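Local atomic coordinates of PHOX (Pseudomonas fluorescens, PDB entry 4A9V), a protein that is an alkaline phosphatase of the PhoX family, a beta-propeller enzyme that hydrolyses phosphate monoesters with a complex iron-calcium cofactor. Residues F524-I536 and V547-F560. Sequence-based numbering, arbitrary orientation.
Sequences FMVGPIGCEVTGI and VGIQHPGENGGSTF. With LI (lithium ion), chain G.
In the antiparallel hairpin of strands 532-538 and 544-550, Glu-532 and Gln-550 form a hydrogen-bonded pair at the end that carries a metal ligand, Glu-532. Their backbones exchange two bonds, the one from Gln-550 N to Glu-532 O being nearly straight (172°). Glu-532 CG lies between the backbone N and the carbonyl carbon (chi1 69°) and the chain runs extended beyond it, which carries OE1 both to the lithium ion (2.4 Å) and to His-551 NE2 (2.7 Å). The histidine donates in its ring plane to the anti lone pair of OE1, with ring and carboxylate planes almost perpendicular (86°). The other ring nitrogen, His-551 ND1, donates to Gly-530 O at 2.9 Å; with both nitrogens engaged in the ring plane, the ring's rotation should be held. A phenylalanine in its place would probably leave OE1 and the Gly-530 carbonyl without these donors and the metal-binding carboxylate freer to turn. Gly-530, at positive phi in a type II turn, lies against Gly-553, where a side chain would clash. On the sheet face of Val-533 and Ile-549, packing is apolar: Pro-528 CG meets Ile-549 CG2 at 3.6 Å and sits over a face of the Phe-560 ring, 3.7 Å from its centroid, a CH-pi contact suited to the rigid proline. Asp-494 also binds the lithium, which sits where calcium can bind in this protein. The arrangement is consistent with a second-shell histidine orienting a carboxylate ligand at the end of a propeller-blade hairpin.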
ATOM      1  N   PHE A 524      16.566  -7.636  -9.338  1.00  7.62           N
ATOM      2  CA  PHE A 524      16.621  -8.879  -8.569  1.00  7.76           C
ATOM      3  C   PHE A 524      15.611  -9.924  -9.055  1.00  7.90           C
ATOM      4  O   PHE A 524      15.934 -11.110  -9.080  1.00  8.61           O
ATOM      5  CB  PHE A 524      16.397  -8.578  -7.080  1.00  7.81           C
ATOM      6  CG  PHE A 524      16.339  -9.803  -6.213  1.00  8.04           C
ATOM      7  CD1 PHE A 524      17.496 -10.423  -5.781  1.00  8.83           C
ATOM      8  CD2 PHE A 524      15.123 -10.313  -5.794  1.00  8.67           C
ATOM      9  CE1 PHE A 524      17.434 -11.565  -5.001  1.00  9.76           C
ATOM     10  CE2 PHE A 524      15.058 -11.432  -4.986  1.00  9.70           C
ATOM     11  CZ  PHE A 524      16.217 -12.046  -4.568  1.00  9.25           C
ATOM     12  N   MET A 525      14.380  -9.507  -9.347  1.00  7.71           N
ATOM     13  CA  MET A 525      13.308 -10.435  -9.705  1.00  7.86           C
ATOM     14  C   MET A 525      12.453  -9.814 -10.798  1.00  7.84           C
ATOM     15  O   MET A 525      12.194  -8.611 -10.792  1.00  8.99           O
ATOM     16  CB  MET A 525      12.433 -10.746  -8.481  1.00  8.43           C
ATOM     17  CG  MET A 525      11.368 -11.798  -8.736  1.00  8.58           C
ATOM     18  SD  MET A 525      10.294 -12.060  -7.309  1.00 10.65           S
ATOM     19  CE  MET A 525       9.167 -10.690  -7.495  1.00 11.15           C
ATOM     20  N   VAL A 526      11.986 -10.650 -11.719  1.00  7.69           N
ATOM     21  CA  VAL A 526      10.944 -10.260 -12.650  1.00  8.20           C
ATOM     22  C   VAL A 526       9.750 -11.185 -12.476  1.00  8.22           C
ATOM     23  O   VAL A 526       9.910 -12.390 -12.268  1.00  9.20           O
ATOM     24  CB  VAL A 526      11.429 -10.305 -14.117  1.00  8.51           C
ATOM     25  CG1 VAL A 526      10.318  -9.828 -15.035  1.00  9.46           C
ATOM     26  CG2 VAL A 526      12.695  -9.476 -14.304  1.00 10.00           C
ATOM     27  N   GLY A 527       8.562 -10.591 -12.455  1.00  8.11           N
ATOM     28  CA  GLY A 527       7.328 -11.332 -12.268  1.00  7.99           C
ATOM     29  C   GLY A 527       6.660 -11.723 -13.570  1.00  8.81           C
ATOM     30  O   GLY A 527       7.143 -11.398 -14.662  1.00  9.91           O
ATOM     31  N   PRO A 528       5.510 -12.391 -13.454  1.00  8.30           N
ATOM     32  CA  PRO A 528       4.821 -12.960 -14.601  1.00  9.28           C
ATOM     33  C   PRO A 528       3.943 -11.942 -15.339  1.00  9.64           C
ATOM     34  O   PRO A 528       3.924 -10.748 -15.016  1.00  9.91           O
ATOM     35  CB  PRO A 528       3.981 -14.079 -13.978  1.00 10.21           C
ATOM     36  CG  PRO A 528       3.709 -13.612 -12.588  1.00  9.15           C
ATOM     37  CD  PRO A 528       4.979 -12.912 -12.181  1.00  8.75           C
ATOM     38  N   ILE A 529       3.257 -12.411 -16.366  1.00  9.53           N
ATOM     39  CA  ILE A 529       2.583 -11.522 -17.291  1.00  9.76           C
ATOM     40  C   ILE A 529       1.368 -10.884 -16.632  1.00  8.88           C
ATOM     41  O   ILE A 529       0.563 -11.562 -15.996  1.00  9.71           O
ATOM     42  CB  ILE A 529       2.185 -12.287 -18.571  1.00 10.30           C
ATOM     43  CG1 ILE A 529       3.450 -12.665 -19.349  1.00 11.53           C
ATOM     44  CG2 ILE A 529       1.239 -11.465 -19.436  1.00 11.58           C
ATOM     45  CD1 ILE A 529       3.196 -13.564 -20.541  1.00 13.08           C
ATOM     46  N   GLY A 530       1.262  -9.564 -16.758  1.00  9.64           N
ATOM     47  CA  GLY A 530       0.077  -8.838 -16.327  1.00 10.39           C
ATOM     48  C   GLY A 530       0.031  -8.509 -14.843  1.00  9.54           C
ATOM     49  O   GLY A 530      -0.924  -7.885 -14.394  1.00 10.99           O
ATOM     50  N   CYS A 531       1.030  -8.946 -14.077  1.00  9.22           N
ATOM     51  CA  CYS A 531       1.051  -8.706 -12.632  1.00  8.75           C
ATOM     52  C   CYS A 531       1.621  -7.333 -12.308  1.00  8.65           C
ATOM     53  O   CYS A 531       2.269  -6.693 -13.136  1.00 10.06           O
ATOM     54  CB  CYS A 531       1.866  -9.787 -11.909  1.00  8.89           C
ATOM     55  SG  CYS A 531       3.653  -9.515 -11.865  1.00  9.75           S
ATOM     56  N   GLU A 532       1.457  -6.931 -11.054  1.00  7.59           N
ATOM     57  CA  GLU A 532       2.435  -6.062 -10.417  1.00  8.08           C
ATOM     58  C   GLU A 532       3.063  -6.770  -9.229  1.00  7.25           C
ATOM     59  O   GLU A 532       2.540  -7.767  -8.734  1.00  8.33           O
ATOM     60  CB  GLU A 532       1.820  -4.719  -9.990  1.00  8.19           C
ATOM     61  CG  GLU A 532       0.815  -4.782  -8.854  1.00  8.40           C
ATOM     62  CD  GLU A 532       0.079  -3.461  -8.670  1.00  8.22           C
ATOM     63  OE1 GLU A 532      -0.897  -3.219  -9.413  1.00  9.16           O
ATOM     64  OE2 GLU A 532       0.476  -2.665  -7.788  1.00  9.50           O
ATOM     65  N   VAL A 533       4.258  -6.326  -8.866  1.00  6.52           N
ATOM     66  CA  VAL A 533       5.015  -6.907  -7.768  1.00  6.96           C
ATOM     67  C   VAL A 533       4.799  -5.996  -6.565  1.00  6.59           C
ATOM     68  O   VAL A 533       5.028  -4.787  -6.660  1.00  7.20           O
ATOM     69  CB  VAL A 533       6.506  -6.992  -8.143  1.00  7.58           C
ATOM     70  CG1 VAL A 533       7.329  -7.464  -6.962  1.00  8.58           C
ATOM     71  CG2 VAL A 533       6.698  -7.918  -9.336  1.00  8.96           C
ATOM     72  N   THR A 534       4.244  -6.546  -5.488  1.00  6.83           N
ATOM     73  CA  THR A 534       3.797  -5.732  -4.377  1.00  6.93           C
ATOM     74  C   THR A 534       3.736  -6.581  -3.118  1.00  7.21           C
ATOM     75  O   THR A 534       3.462  -7.772  -3.187  1.00  8.44           O
ATOM     76  CB  THR A 534       2.444  -5.083  -4.692  1.00  8.05           C
ATOM     77  OG1 THR A 534       2.130  -4.120  -3.681  1.00  8.28           O
ATOM     78  CG2 THR A 534       1.340  -6.119  -4.845  1.00  9.22           C
ATOM     79  N   GLY A 535       3.969  -5.958  -1.970  1.00  6.79           N
ATOM     80  CA  GLY A 535       4.020  -6.684  -0.712  1.00  6.37           C
ATOM     81  C   GLY A 535       5.408  -7.248  -0.478  1.00  6.34           C
ATOM     82  O   GLY A 535       5.955  -7.943  -1.338  1.00  6.92           O
ATOM     83  N   ILE A 536       5.981  -6.946   0.679  1.00  6.18           N
ATOM     84  CA  ILE A 536       7.285  -7.489   1.036  1.00  6.33           C
ATOM     85  C   ILE A 536       7.378  -7.682   2.540  1.00  6.67           C
ATOM     86  O   ILE A 536       6.954  -6.829   3.319  1.00  8.11           O
ATOM     87  CB  ILE A 536       8.440  -6.614   0.502  1.00  7.57           C
ATOM     88  CG1 ILE A 536       9.789  -7.261   0.808  1.00  7.96           C
ATOM     89  CG2 ILE A 536       8.362  -5.185   1.028  1.00  9.09           C
ATOM     90  CD1 ILE A 536      10.938  -6.619   0.067  1.00  9.30           C
ATOM     91  N   VAL A 547       7.181 -12.043  -1.074  1.00  6.67           N
ATOM     92  CA  VAL A 547       6.819 -10.976  -1.998  1.00  6.76           C
ATOM     93  C   VAL A 547       5.525 -11.359  -2.712  1.00  6.60           C
ATOM     94  O   VAL A 547       5.299 -12.528  -3.025  1.00  7.91           O
ATOM     95  CB  VAL A 547       7.961 -10.686  -3.007  1.00  6.81           C
ATOM     96  CG1 VAL A 547       8.283 -11.907  -3.856  1.00  9.15           C
ATOM     97  CG2 VAL A 547       7.619  -9.490  -3.885  1.00  7.87           C
ATOM     98  N   GLY A 548       4.665 -10.377  -2.943  1.00  6.24           N
ATOM     99  CA  GLY A 548       3.399 -10.613  -3.616  1.00  6.74           C
ATOM    100  C   GLY A 548       3.455 -10.438  -5.123  1.00  6.70           C
ATOM    101  O   GLY A 548       4.118  -9.536  -5.658  1.00  7.43           O
ATOM    102  N   ILE A 549       2.694 -11.298  -5.794  1.00  6.63           N
ATOM    103  CA  ILE A 549       2.425 -11.191  -7.212  1.00  7.10           C
ATOM    104  C   ILE A 549       0.926 -10.960  -7.358  1.00  6.48           C
ATOM    105  O   ILE A 549       0.114 -11.836  -7.057  1.00  6.97           O
ATOM    106  CB  ILE A 549       2.829 -12.492  -7.936  1.00  7.57           C
ATOM    107  CG1 ILE A 549       4.328 -12.778  -7.760  1.00  9.17           C
ATOM    108  CG2 ILE A 549       2.439 -12.423  -9.403  1.00  8.52           C
ATOM    109  CD1 ILE A 549       5.257 -11.685  -8.249  1.00  8.88           C
ATOM    110  N   GLN A 550       0.573  -9.725  -7.691  1.00  6.52           N
ATOM    111  CA  GLN A 550      -0.807  -9.276  -7.678  1.00  6.65           C
ATOM    112  C   GLN A 550      -1.369  -9.224  -9.099  1.00  6.64           C
ATOM    113  O   GLN A 550      -0.701  -8.773 -10.027  1.00  7.24           O
ATOM    114  CB  GLN A 550      -0.900  -7.892  -7.016  1.00  6.81           C
ATOM    115  CG  GLN A 550      -2.317  -7.461  -6.681  1.00  6.35           C
ATOM    116  CD  GLN A 550      -2.414  -5.991  -6.349  1.00  7.07           C
ATOM    117  OE1 GLN A 550      -1.929  -5.142  -7.101  1.00  8.36           O
ATOM    118  NE2 GLN A 550      -3.077  -5.674  -5.241  1.00  7.24           N
ATOM    119  N   HIS A 551      -2.616  -9.669  -9.225  1.00  6.96           N
ATOM    120  CA  HIS A 551      -3.355  -9.696 -10.494  1.00  7.73           C
ATOM    121  C   HIS A 551      -2.562 -10.189 -11.679  1.00  8.36           C
ATOM    122  O   HIS A 551      -2.645  -9.619 -12.761  1.00  8.71           O
ATOM    123  CB  HIS A 551      -4.034  -8.348 -10.797  1.00  8.30           C
ATOM    124  CG  HIS A 551      -3.078  -7.180 -10.958  1.00  8.42           C
ATOM    125  ND1 HIS A 551      -2.290  -7.010 -12.044  1.00  8.36           N
ATOM    126  CD2 HIS A 551      -2.858  -6.075 -10.142  1.00  8.58           C
ATOM    127  CE1 HIS A 551      -1.597  -5.865 -11.918  1.00  8.94           C
ATOM    128  NE2 HIS A 551      -1.951  -5.291 -10.759  1.00  9.07           N
ATOM    129  N   PRO A 552      -1.888 -11.343 -11.544  1.00  8.04           N
ATOM    130  CA  PRO A 552      -1.335 -11.925 -12.760  1.00  8.95           C
ATOM    131  C   PRO A 552      -2.417 -12.131 -13.813  1.00  8.65           C
ATOM    132  O   PRO A 552      -3.530 -12.548 -13.493  1.00  9.18           O
ATOM    133  CB  PRO A 552      -0.762 -13.265 -12.283  1.00  9.08           C
ATOM    134  CG  PRO A 552      -1.567 -13.603 -11.082  1.00  8.68           C
ATOM    135  CD  PRO A 552      -1.862 -12.291 -10.417  1.00  8.29           C
ATOM    136  N   GLY A 553      -2.109 -11.796 -15.059  1.00  9.31           N
ATOM    137  CA  GLY A 553      -3.068 -11.979 -16.136  1.00  9.56           C
ATOM    138  C   GLY A 553      -4.256 -11.031 -16.067  1.00 10.57           C
ATOM    139  O   GLY A 553      -5.330 -11.356 -16.559  1.00 10.79           O
ATOM    140  N   GLU A 554      -4.036  -9.798 -15.616  1.00 10.35           N
ATOM    141  CA  GLU A 554      -5.130  -8.831 -15.553  1.00 11.88           C
ATOM    142  C   GLU A 554      -5.784  -8.579 -16.914  1.00 12.53           C
ATOM    143  O   GLU A 554      -6.986  -8.335 -16.982  1.00 14.20           O
ATOM    144  CB  GLU A 554      -4.674  -7.516 -14.916  1.00 11.93           C
ATOM    145  CG  GLU A 554      -3.715  -6.701 -15.765  1.00 13.21           C
ATOM    146  CD  GLU A 554      -3.320  -5.379 -15.122  1.00 14.72           C
ATOM    147  OE1 GLU A 554      -3.940  -4.970 -14.111  1.00 15.06           O
ATOM    148  OE2 GLU A 554      -2.395  -4.734 -15.655  1.00 16.96           O
ATOM    149  N   ASN A 555      -5.018  -8.759 -17.990  1.00 13.31           N
ATOM    150  CA  ASN A 555      -5.546  -8.610 -19.347  1.00 15.03           C
ATOM    151  C   ASN A 555      -5.590  -9.926 -20.121  1.00 15.92           C
ATOM    152  O   ASN A 555      -5.688  -9.926 -21.345  1.00 19.27           O
ATOM    153  CB  ASN A 555      -4.713  -7.591 -20.124  1.00 18.98           C
ATOM    154  CG  ASN A 555      -4.841  -6.190 -19.565  1.00 21.18           C
ATOM    155  OD1 ASN A 555      -5.912  -5.799 -19.103  1.00 24.01           O
ATOM    156  ND2 ASN A 555      -3.712  -5.506 -19.429  1.00 27.53           N
ATOM    157  N   GLY A 556      -5.572 -11.041 -19.402  1.00 14.82           N
ATOM    158  CA  GLY A 556      -5.919 -12.338 -19.970  1.00 18.81           C
ATOM    159  C   GLY A 556      -4.747 -13.152 -20.497  1.00 21.67           C
ATOM    160  O   GLY A 556      -4.950 -14.135 -21.213  1.00 20.01           O
ATOM    161  N   GLY A 557      -3.524 -12.797 -20.112  1.00 16.34           N
ATOM    162  CA  GLY A 557      -2.343 -13.451 -20.686  1.00 16.64           C
ATOM    163  C   GLY A 557      -1.469 -14.288 -19.749  1.00 14.74           C
ATOM    164  O   GLY A 557      -0.314 -14.575 -20.071  1.00 14.55           O
ATOM    165  N   SER A 558      -2.033 -14.770 -18.645  1.00 11.47           N
ATOM    166  CA  SER A 558      -1.262 -15.530 -17.659  1.00 10.45           C
ATOM    167  C   SER A 558      -2.011 -16.770 -17.191  1.00  9.30           C
ATOM    168  O   SER A 558      -3.240 -16.755 -17.070  1.00 10.41           O
ATOM    169  CB  SER A 558      -0.920 -14.644 -16.452  1.00 10.43           C
ATOM    170  OG  SER A 558      -0.146 -15.342 -15.490  1.00  9.57           O
ATOM    171  N   THR A 559      -1.251 -17.797 -16.816  1.00  9.64           N
ATOM    172  CA  THR A 559      -1.794 -18.934 -16.084  1.00 10.02           C
ATOM    173  C   THR A 559      -1.001 -19.170 -14.786  1.00  9.53           C
ATOM    174  O   THR A 559      -1.102 -20.223 -14.163  1.00 10.06           O
ATOM    175  CB  THR A 559      -1.783 -20.205 -16.960  1.00 11.56           C
ATOM    176  OG1 THR A 559      -0.467 -20.430 -17.477  1.00 12.90           O
ATOM    177  CG2 THR A 559      -2.761 -20.071 -18.128  1.00 13.69           C
ATOM    178  N   PHE A 560      -0.265 -18.150 -14.354  1.00  9.34           N
ATOM    179  CA  PHE A 560       0.578 -18.236 -13.160  1.00  9.05           C
ATOM    180  C   PHE A 560      -0.294 -18.329 -11.902  1.00  8.82           C
ATOM    181  O   PHE A 560      -1.263 -17.579 -11.780  1.00  9.09           O
ATOM    182  CB  PHE A 560       1.443 -16.973 -13.098  1.00  9.18           C
ATOM    183  CG  PHE A 560       2.365 -16.918 -11.921  1.00  9.49           C
ATOM    184  CD1 PHE A 560       1.941 -16.389 -10.714  1.00 10.31           C
ATOM    185  CD2 PHE A 560       3.661 -17.379 -12.028  1.00 10.81           C
ATOM    186  CE1 PHE A 560       2.799 -16.334  -9.631  1.00 11.25           C
ATOM    187  CE2 PHE A 560       4.517 -17.351 -10.943  1.00 12.22           C
ATOM    188  CZ  PHE A 560       4.093 -16.799  -9.753  1.00 12.40           C
TER
HETATM  189 LI    LI G 616      -1.412  -1.438 -10.995  1.00 10.75          LI
HETATM  190  O   HOH W   1      -0.009  -4.454 -14.255  1.00 33.37           O
HETATM  191  O   HOH W   2      -1.000  -0.713 -12.818  1.00 43.27           O
HETATM  192  O   HOH W   3      -0.713  -3.101 -12.838  1.00 38.22           O
HETATM  193  O   HOH W   4      -2.136  -0.313  -9.656  1.00 16.97           O